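Local coordinates for protein phenylurea hydrolase B (Mycobacterium brisbanense, PDB 4WHB) that is a phenylurea (diuron) hydrolase of the amidohydrolase superfamily that binds zinc and probably cleaves non-peptide carbon-nitrogen bonds, at residues Leu182-Arg195 with Thr230-Glu242. Sequence-based numbering, arbitrary orientation.
Sequences LSLLPRKEVRARVR and TFSRPVLEVMVEE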
ATOM      1  N   LEU C 182     -24.976  10.225  -1.610  1.00 40.63           N
ATOM      2  CA  LEU C 182     -25.970  11.012  -2.342  1.00 28.19           C
ATOM      3  C   LEU C 182     -25.526  11.369  -3.775  1.00 30.59           C
ATOM      4  O   LEU C 182     -26.330  11.806  -4.591  1.00 31.30           O
ATOM      5  CB  LEU C 182     -26.324  12.284  -1.573  1.00 24.57           C
ATOM      6  CG  LEU C 182     -26.876  12.090  -0.141  1.00 37.63           C
ATOM      7  CD1 LEU C 182     -27.080  13.430   0.560  1.00 46.63           C
ATOM      8  CD2 LEU C 182     -28.166  11.272  -0.139  1.00 38.85           C
ATOM      9  N   SER C 183     -24.240  11.194  -4.069  1.00 31.36           N
ATOM     10  CA  SER C 183     -23.723  11.355  -5.415  1.00 27.93           C
ATOM     11  C   SER C 183     -24.557  10.584  -6.397  1.00 32.05           C
ATOM     12  O   SER C 183     -25.141  11.176  -7.316  1.00 33.56           O
ATOM     13  CB  SER C 183     -22.285  10.854  -5.472  1.00 22.39           C
ATOM     14  OG  SER C 183     -21.545  11.408  -4.396  1.00 40.86           O
ATOM     15  N   LEU C 184     -24.605   9.267  -6.187  1.00 28.26           N
ATOM     16  CA  LEU C 184     -25.302   8.324  -7.070  1.00 32.04           C
ATOM     17  C   LEU C 184     -26.782   8.694  -7.259  1.00 42.64           C
ATOM     18  O   LEU C 184     -27.252   8.859  -8.392  1.00 46.95           O
ATOM     19  CB  LEU C 184     -25.241   6.905  -6.489  1.00 30.53           C
ATOM     20  CG  LEU C 184     -24.005   6.527  -5.674  1.00 26.05           C
ATOM     21  CD1 LEU C 184     -24.327   5.553  -4.588  1.00 39.84           C
ATOM     22  CD2 LEU C 184     -22.959   5.924  -6.535  1.00 23.65           C
ATOM     23  N   LEU C 185     -27.477   8.865  -6.142  1.00 30.94           N
ATOM     24  CA  LEU C 185     -28.914   8.750  -6.116  1.00 33.90           C
ATOM     25  C   LEU C 185     -29.722   9.991  -6.580  1.00 33.35           C
ATOM     26  O   LEU C 185     -29.233  11.138  -6.538  1.00 23.73           O
ATOM     27  CB  LEU C 185     -29.351   8.336  -4.717  1.00 33.36           C
ATOM     28  CG  LEU C 185     -28.592   8.991  -3.582  1.00 29.23           C
ATOM     29  CD1 LEU C 185     -29.259  10.308  -3.283  1.00 34.01           C
ATOM     30  CD2 LEU C 185     -28.486   8.111  -2.333  1.00 25.25           C
ATOM     31  N   PRO C 186     -30.981   9.749  -7.037  1.00 33.08           N
ATOM     32  CA  PRO C 186     -31.829  10.806  -7.577  1.00 13.05           C
ATOM     33  C   PRO C 186     -32.223  11.832  -6.523  1.00 33.82           C
ATOM     34  O   PRO C 186     -32.464  11.467  -5.357  1.00 26.66           O
ATOM     35  CB  PRO C 186     -33.058  10.032  -8.050  1.00 12.63           C
ATOM     36  CG  PRO C 186     -33.115   8.828  -7.175  1.00 29.87           C
ATOM     37  CD  PRO C 186     -31.680   8.444  -7.060  1.00 39.01           C
ATOM     38  N   ARG C 187     -32.302  13.102  -6.931  1.00 21.55           N
ATOM     39  CA  ARG C 187     -32.579  14.202  -5.985  1.00 20.56           C
ATOM     40  C   ARG C 187     -33.861  14.048  -5.179  1.00 30.76           C
ATOM     41  O   ARG C 187     -33.998  14.650  -4.120  1.00 28.40           O
ATOM     42  CB  ARG C 187     -32.602  15.523  -6.744  1.00 16.77           C
ATOM     43  CG  ARG C 187     -33.597  15.542  -7.885  1.00 24.71           C
ATOM     44  CD  ARG C 187     -32.885  15.898  -9.167  1.00 52.23           C
ATOM     45  NE  ARG C 187     -33.768  15.834 -10.339  1.00 59.03           N
ATOM     46  CZ  ARG C 187     -33.393  16.190 -11.569  1.00 46.31           C
ATOM     47  NH1 ARG C 187     -32.172  16.638 -11.794  1.00 27.66           N
ATOM     48  NH2 ARG C 187     -34.241  16.128 -12.586  1.00 61.25           N
ATOM     49  N   LYS C 188     -34.791  13.259  -5.712  1.00 32.91           N
ATOM     50  CA  LYS C 188     -36.035  12.906  -5.031  1.00 41.62           C
ATOM     51  C   LYS C 188     -35.738  12.444  -3.604  1.00 55.31           C
ATOM     52  O   LYS C 188     -36.160  13.060  -2.601  1.00 38.73           O
ATOM     53  CB  LYS C 188     -36.759  11.786  -5.796  1.00 23.28           C
ATOM     54  CG  LYS C 188     -37.102  12.117  -7.238  1.00 38.43           C
ATOM     55  CD  LYS C 188     -37.953  13.385  -7.399  1.00 29.74           C
ATOM     56  CE  LYS C 188     -37.120  14.573  -7.907  1.00 45.63           C
ATOM     57  NZ  LYS C 188     -37.572  15.862  -7.315  1.00 34.36           N
ATOM     58  N   GLU C 189     -34.954  11.372  -3.541  1.00 50.68           N
ATOM     59  CA  GLU C 189     -34.493  10.833  -2.287  1.00 37.54           C
ATOM     60  C   GLU C 189     -33.499  11.766  -1.617  1.00 28.05           C
ATOM     61  O   GLU C 189     -33.418  11.789  -0.398  1.00 35.20           O
ATOM     62  CB  GLU C 189     -33.843   9.475  -2.530  1.00 48.64           C
ATOM     63  CG  GLU C 189     -34.661   8.521  -3.419  1.00 50.16           C
ATOM     64  CD  GLU C 189     -33.975   7.202  -3.561  1.00 35.67           C
ATOM     65  OE1 GLU C 189     -33.508   6.873  -4.670  1.00 31.06           O
ATOM     66  OE2 GLU C 189     -33.865   6.515  -2.521  1.00 38.74           O
ATOM     67  N   VAL C 190     -32.723  12.529  -2.382  1.00 38.15           N
ATOM     68  CA  VAL C 190     -31.825  13.505  -1.758  1.00 34.71           C
ATOM     69  C   VAL C 190     -32.714  14.478  -0.962  1.00 30.42           C
ATOM     70  O   VAL C 190     -32.590  14.605   0.271  1.00 33.37           O
ATOM     71  CB  VAL C 190     -30.999  14.301  -2.773  1.00 45.01           C
ATOM     72  CG1 VAL C 190     -30.016  15.203  -2.039  1.00 34.29           C
ATOM     73  CG2 VAL C 190     -30.226  13.390  -3.701  1.00 34.78           C
ATOM     74  N   ARG C 191     -33.662  15.098  -1.667  1.00 28.68           N
ATOM     75  CA  ARG C 191     -34.619  16.034  -1.076  1.00 41.28           C
ATOM     76  C   ARG C 191     -35.188  15.473   0.209  1.00 38.91           C
ATOM     77  O   ARG C 191     -35.228  16.181   1.226  1.00 25.82           O
ATOM     78  CB  ARG C 191     -35.749  16.313  -2.069  1.00 24.59           C
ATOM     79  CG  ARG C 191     -36.933  17.087  -1.515  1.00 18.57           C
ATOM     80  CD  ARG C 191     -36.841  18.538  -1.921  1.00 17.73           C
ATOM     81  NE  ARG C 191     -37.369  18.825  -3.244  1.00 18.79           N
ATOM     82  CZ  ARG C 191     -37.507  20.051  -3.752  1.00 27.31           C
ATOM     83  NH1 ARG C 191     -37.154  21.132  -3.065  1.00 20.70           N
ATOM     84  NH2 ARG C 191     -38.011  20.190  -4.968  1.00 29.05           N
ATOM     85  N   ALA C 192     -35.590  14.190   0.139  1.00 28.37           N
ATOM     86  CA  ALA C 192     -36.050  13.421   1.292  1.00 22.88           C
ATOM     87  C   ALA C 192     -35.072  13.477   2.418  1.00 25.48           C
ATOM     88  O   ALA C 192     -35.425  13.936   3.503  1.00 30.42           O
ATOM     89  CB  ALA C 192     -36.300  11.967   0.912  1.00 12.74           C
ATOM     90  N   ARG C 193     -33.835  13.090   2.179  1.00 22.97           N
ATOM     91  CA  ARG C 193     -32.895  12.903   3.262  1.00 25.76           C
ATOM     92  C   ARG C 193     -32.185  14.119   3.706  1.00 27.99           C
ATOM     93  O   ARG C 193     -31.532  14.100   4.717  1.00 31.51           O
ATOM     94  CB  ARG C 193     -31.846  11.916   2.880  1.00 16.97           C
ATOM     95  CG  ARG C 193     -32.325  10.512   2.740  1.00 12.07           C
ATOM     96  CD  ARG C 193     -31.207   9.699   2.142  1.00 25.36           C
ATOM     97  NE  ARG C 193     -31.644   8.582   1.318  1.00 55.37           N
ATOM     98  CZ  ARG C 193     -31.427   8.491   0.024  1.00 28.56           C
ATOM     99  NH1 ARG C 193     -30.806   9.449  -0.604  1.00 18.58           N
ATOM    100  NH2 ARG C 193     -31.859   7.451  -0.618  1.00  6.72           N
ATOM    101  N   VAL C 194     -32.277  15.170   2.930  1.00 20.77           N
ATOM    102  CA  VAL C 194     -31.652  16.452   3.323  1.00 25.67           C
ATOM    103  C   VAL C 194     -32.503  17.252   4.324  1.00 32.47           C
ATOM    104  O   VAL C 194     -31.965  18.008   5.098  1.00 32.60           O
ATOM    105  CB  VAL C 194     -31.254  17.306   2.116  1.00 19.01           C
ATOM    106  CG1 VAL C 194     -30.406  18.475   2.542  1.00 18.47           C
ATOM    107  CG2 VAL C 194     -30.439  16.456   1.160  1.00 37.85           C
ATOM    108  N   ARG C 195     -33.818  17.099   4.333  1.00 39.45           N
ATOM    109  CA  ARG C 195     -34.606  17.690   5.425  1.00 29.27           C
ATOM    110  C   ARG C 195     -34.829  16.789   6.632  1.00 20.42           C
ATOM    111  O   ARG C 195     -35.110  17.274   7.710  1.00 24.27           O
ATOM    112  CB  ARG C 195     -35.962  18.186   4.917  1.00 34.16           C
ATOM    113  CG  ARG C 195     -36.062  19.703   4.934  1.00 55.12           C
ATOM    114  CD  ARG C 195     -35.680  20.296   6.308  1.00 43.44           C
ATOM    115  NE  ARG C 195     -36.857  20.520   7.116  1.00 41.45           N
ATOM    116  CZ  ARG C 195     -36.920  21.330   8.176  1.00 55.92           C
ATOM    117  NH1 ARG C 195     -35.853  22.003   8.581  1.00 42.31           N
ATOM    118  NH2 ARG C 195     -38.072  21.471   8.857  1.00 67.50           N
ATOM    119  N   THR C 230     -19.022  17.229  -6.827  1.00 30.67           N
ATOM    120  CA  THR C 230     -19.780  16.198  -6.137  1.00 28.54           C
ATOM    121  C   THR C 230     -21.201  15.995  -6.718  1.00 16.30           C
ATOM    122  O   THR C 230     -21.589  14.873  -7.034  1.00 13.35           O
ATOM    123  CB  THR C 230     -19.848  16.493  -4.633  1.00 14.22           C
ATOM    124  OG1 THR C 230     -18.510  16.514  -4.106  1.00 18.48           O
ATOM    125  CG2 THR C 230     -20.648  15.399  -3.921  1.00 19.59           C
ATOM    126  N   PHE C 231     -21.956  17.085  -6.845  1.00 11.86           N
ATOM    127  CA  PHE C 231     -23.375  16.973  -7.190  1.00 18.45           C
ATOM    128  C   PHE C 231     -23.755  17.645  -8.498  1.00 11.61           C
ATOM    129  O   PHE C 231     -23.142  18.632  -8.887  1.00 13.66           O
ATOM    130  CB  PHE C 231     -24.234  17.596  -6.071  1.00 20.31           C
ATOM    131  CG  PHE C 231     -24.271  16.790  -4.808  1.00  6.21           C
ATOM    132  CD1 PHE C 231     -24.959  15.591  -4.772  1.00  5.82           C
ATOM    133  CD2 PHE C 231     -23.649  17.235  -3.658  1.00  7.94           C
ATOM    134  CE1 PHE C 231     -25.031  14.844  -3.610  1.00 10.48           C
ATOM    135  CE2 PHE C 231     -23.709  16.481  -2.499  1.00 13.10           C
ATOM    136  CZ  PHE C 231     -24.402  15.279  -2.477  1.00 13.72           C
ATOM    137  N   SER C 232     -24.818  17.135  -9.117  1.00  9.58           N
ATOM    138  CA  SER C 232     -25.451  17.750 -10.270  1.00 20.62           C
ATOM    139  C   SER C 232     -25.897  19.156  -9.971  1.00 18.50           C
ATOM    140  O   SER C 232     -26.232  19.487  -8.815  1.00 27.55           O
ATOM    141  CB  SER C 232     -26.671  16.924 -10.711  1.00 26.03           C
ATOM    142  OG  SER C 232     -27.855  17.707 -10.882  1.00 24.69           O
ATOM    143  N   ARG C 233     -25.880  20.007 -10.993  1.00 28.54           N
ATOM    144  CA  ARG C 233     -26.301  21.399 -10.788  1.00 29.81           C
ATOM    145  C   ARG C 233     -27.743  21.417 -10.335  1.00 32.39           C
ATOM    146  O   ARG C 233     -28.062  22.132  -9.379  1.00 30.89           O
ATOM    147  CB  ARG C 233     -26.073  22.273 -12.033  1.00 37.18           C
ATOM    148  CG  ARG C 233     -26.920  23.546 -12.056  1.00 38.42           C
ATOM    149  CD  ARG C 233     -26.781  24.312 -13.373  1.00 21.70           C
ATOM    150  NE  ARG C 233     -25.572  25.125 -13.450  1.00 24.32           N
ATOM    151  CZ  ARG C 233     -25.355  26.250 -12.757  1.00 47.18           C
ATOM    152  NH1 ARG C 233     -26.234  26.698 -11.864  1.00 42.60           N
ATOM    153  NH2 ARG C 233     -24.220  26.909 -12.926  1.00 37.16           N
ATOM    154  N   PRO C 234     -28.625  20.641 -11.004  1.00 26.77           N
ATOM    155  CA  PRO C 234     -29.979  20.468 -10.417  1.00 40.18           C
ATOM    156  C   PRO C 234     -30.021  19.949  -8.977  1.00 22.53           C
ATOM    157  O   PRO C 234     -30.779  20.500  -8.183  1.00 32.00           O
ATOM    158  CB  PRO C 234     -30.644  19.470 -11.364  1.00 33.04           C
ATOM    159  CG  PRO C 234     -30.049  19.816 -12.695  1.00 35.33           C
ATOM    160  CD  PRO C 234     -28.620  20.266 -12.428  1.00 21.28           C
ATOM    161  N   VAL C 235     -29.223  18.922  -8.636  1.00 11.71           N
ATOM    162  CA  VAL C 235     -29.264  18.338  -7.291  1.00 17.99           C
ATOM    163  C   VAL C 235     -28.821  19.354  -6.262  1.00 23.74           C
ATOM    164  O   VAL C 235     -29.170  19.250  -5.083  1.00 14.72           O
ATOM    165  CB  VAL C 235     -28.439  17.034  -7.209  1.00 10.67           C
ATOM    166  CG1 VAL C 235     -28.336  16.493  -5.783  1.00 15.25           C
ATOM    167  CG2 VAL C 235     -29.094  15.987  -8.086  1.00 17.00           C
ATOM    168  N   LEU C 236     -28.076  20.365  -6.695  1.00 21.70           N
ATOM    169  CA  LEU C 236     -27.496  21.331  -5.771  1.00 21.30           C
ATOM    170  C   LEU C 236     -28.474  22.349  -5.220  1.00 14.51           C
ATOM    171  O   LEU C 236     -28.365  22.730  -4.078  1.00 10.13           O
ATOM    172  CB  LEU C 236     -26.318  22.024  -6.452  1.00 17.21           C
ATOM    173  CG  LEU C 236     -25.027  22.103  -5.648  1.00 11.56           C
ATOM    174  CD1 LEU C 236     -24.872  20.838  -4.844  1.00 10.25           C
ATOM    175  CD2 LEU C 236     -23.857  22.320  -6.595  1.00 11.00           C
ATOM    176  N   GLU C 237     -29.432  22.796  -6.030  1.00 18.26           N
ATOM    177  CA  GLU C 237     -30.517  23.674  -5.521  1.00 38.08           C
ATOM    178  C   GLU C 237     -31.454  22.899  -4.638  1.00 33.40           C
ATOM    179  O   GLU C 237     -32.025  23.444  -3.684  1.00 22.17           O
ATOM    180  CB  GLU C 237     -31.354  24.299  -6.649  1.00 40.33           C
ATOM    181  CG  GLU C 237     -30.970  25.732  -7.018  1.00 37.41           C
ATOM    182  CD  GLU C 237     -29.896  25.782  -8.080  1.00 40.22           C
ATOM    183  OE1 GLU C 237     -29.236  24.736  -8.269  1.00 39.99           O
ATOM    184  OE2 GLU C 237     -29.736  26.857  -8.731  1.00 48.58           O
ATOM    185  N   VAL C 238     -31.598  21.606  -4.940  1.00 25.97           N
ATOM    186  CA  VAL C 238     -32.540  20.773  -4.222  1.00 19.09           C
ATOM    187  C   VAL C 238     -32.173  20.740  -2.758  1.00 21.84           C
ATOM    188  O   VAL C 238     -32.988  20.412  -1.939  1.00 36.95           O
ATOM    189  CB  VAL C 238     -32.579  19.363  -4.839  1.00 22.78           C
ATOM    190  CG1 VAL C 238     -33.070  18.296  -3.845  1.00 18.59           C
ATOM    191  CG2 VAL C 238     -33.435  19.374  -6.085  1.00 24.14           C
ATOM    192  N   MET C 239     -30.930  21.062  -2.439  1.00 27.51           N
ATOM    193  CA  MET C 239     -30.532  21.196  -1.037  1.00 37.30           C
ATOM    194  C   MET C 239     -30.518  22.640  -0.570  1.00 29.17           C
ATOM    195  O   MET C 239     -30.678  22.899   0.631  1.00 38.53           O
ATOM    196  CB  MET C 239     -29.178  20.561  -0.826  1.00 29.43           C
ATOM    197  CG  MET C 239     -29.082  19.240  -1.516  1.00 26.46           C
ATOM    198  SD  MET C 239     -27.387  18.825  -1.775  1.00 32.01           S
ATOM    199  CE  MET C 239     -27.565  17.031  -1.953  1.00 13.77           C
ATOM    200  N   VAL C 240     -30.337  23.566  -1.512  1.00 12.66           N
ATOM    201  CA  VAL C 240     -30.465  24.978  -1.195  1.00 19.95           C
ATOM    202  C   VAL C 240     -31.917  25.369  -0.896  1.00 47.53           C
ATOM    203  O   VAL C 240     -32.157  26.233  -0.032  1.00 37.17           O
ATOM    204  CB  VAL C 240     -29.899  25.856  -2.296  1.00 15.14           C
ATOM    205  CG1 VAL C 240     -30.300  27.321  -2.119  1.00 16.38           C
ATOM    206  CG2 VAL C 240     -28.376  25.711  -2.330  1.00 25.16           C
ATOM    207  N   GLU C 241     -32.874  24.736  -1.584  1.00 43.08           N
ATOM    208  CA  GLU C 241     -34.300  25.009  -1.329  1.00 31.68           C
ATOM    209  C   GLU C 241     -34.689  24.632   0.072  1.00 43.35           C
ATOM    210  O   GLU C 241     -35.453  25.317   0.718  1.00 28.27           O
ATOM    211  CB  GLU C 241     -35.183  24.264  -2.337  1.00 16.41           C
ATOM    212  CG  GLU C 241     -35.871  25.197  -3.319  1.00 22.65           C
ATOM    213  CD  GLU C 241     -36.283  24.538  -4.616  1.00 17.13           C
ATOM    214  OE1 GLU C 241     -36.694  23.339  -4.581  1.00 25.34           O
ATOM    215  OE2 GLU C 241     -36.210  25.250  -5.647  1.00  4.77           O
ATOM    216  N   GLU C 242     -34.245  23.464   0.427  1.00 46.48           N
ATOM    217  CA  GLU C 242     -34.422  22.883   1.740  1.00 45.18           C
ATOM    218  C   GLU C 242     -33.781  23.707   2.838  1.00 47.07           C
ATOM    219  O   GLU C 242     -34.356  23.919   3.871  1.00 25.82           O
ATOM    220  CB  GLU C 242     -33.819  21.486   1.738  1.00 47.03           C
ATOM    221  CG  GLU C 242     -34.828  20.377   1.723  1.00 50.76           C
ATOM    222  CD  GLU C 242     -35.838  20.525   0.658  1.00 57.37           C
ATOM    223  OE1 GLU C 242     -35.413  20.698  -0.509  1.00 53.60           O
ATOM    224  OE2 GLU C 242     -37.033  20.455   1.019  1.00 57.44           O
TER
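Arg191 reaches from helix 187-195 to two glutamates of helix 233-242. Arg191 CB packs on Val238 CG1, 3.8 Å away. With CG anti to the backbone N (chi1 170°) and two bends further along, the chain lays CD beside the Glu242 carboxylate and its tip between the two acids. There NH1 makes a hydrogen-bonded salt bridge to each acid. Arg191 NH1 meets Glu241 OE1 at 2.7 Å, on the anti lone pair, with the oxygen tilted somewhat from the guanidinium plane. Arg191 NH1 meets Glu242 OE1 at 3.1 Å, on the syn lone pair and close to that plane. The Glu241 carboxylate is nearly coplanar with the guanidinium. That of Glu242 is turned 83° from it. The one guanidinium probably offsets the repulsion between the two neighbouring carboxylates.

The two helices run roughly parallel, 9.4 Å apart at closest approach and crossing at -27°. Both belong to the outer helical layer of the amidohydrolase TIM barrel, and strand 205-208 lies between them in sequence. Leu236, Met239 and Val240 rest on Ile207 of that strand.

Arg187 CB packs on Val235 CG2 at 3.8 Å, while its NH1 ends beside Pro234 CB. Glu258 of a second subunit offers this guanidinium a long, weak ion pair. Deeper in, Val190 CG2 packs on Val235 CG1, and Val194 CG2 lies against Met239 CG. The Phe231 ring has Thr230 CG2 over one face, toward the rim. Leu182 O lies at its edge, 3.4 Å from Phe231 CE1. Ser232 caps helix 233-242: its OG accepts from Val235 N at 2.9 Å.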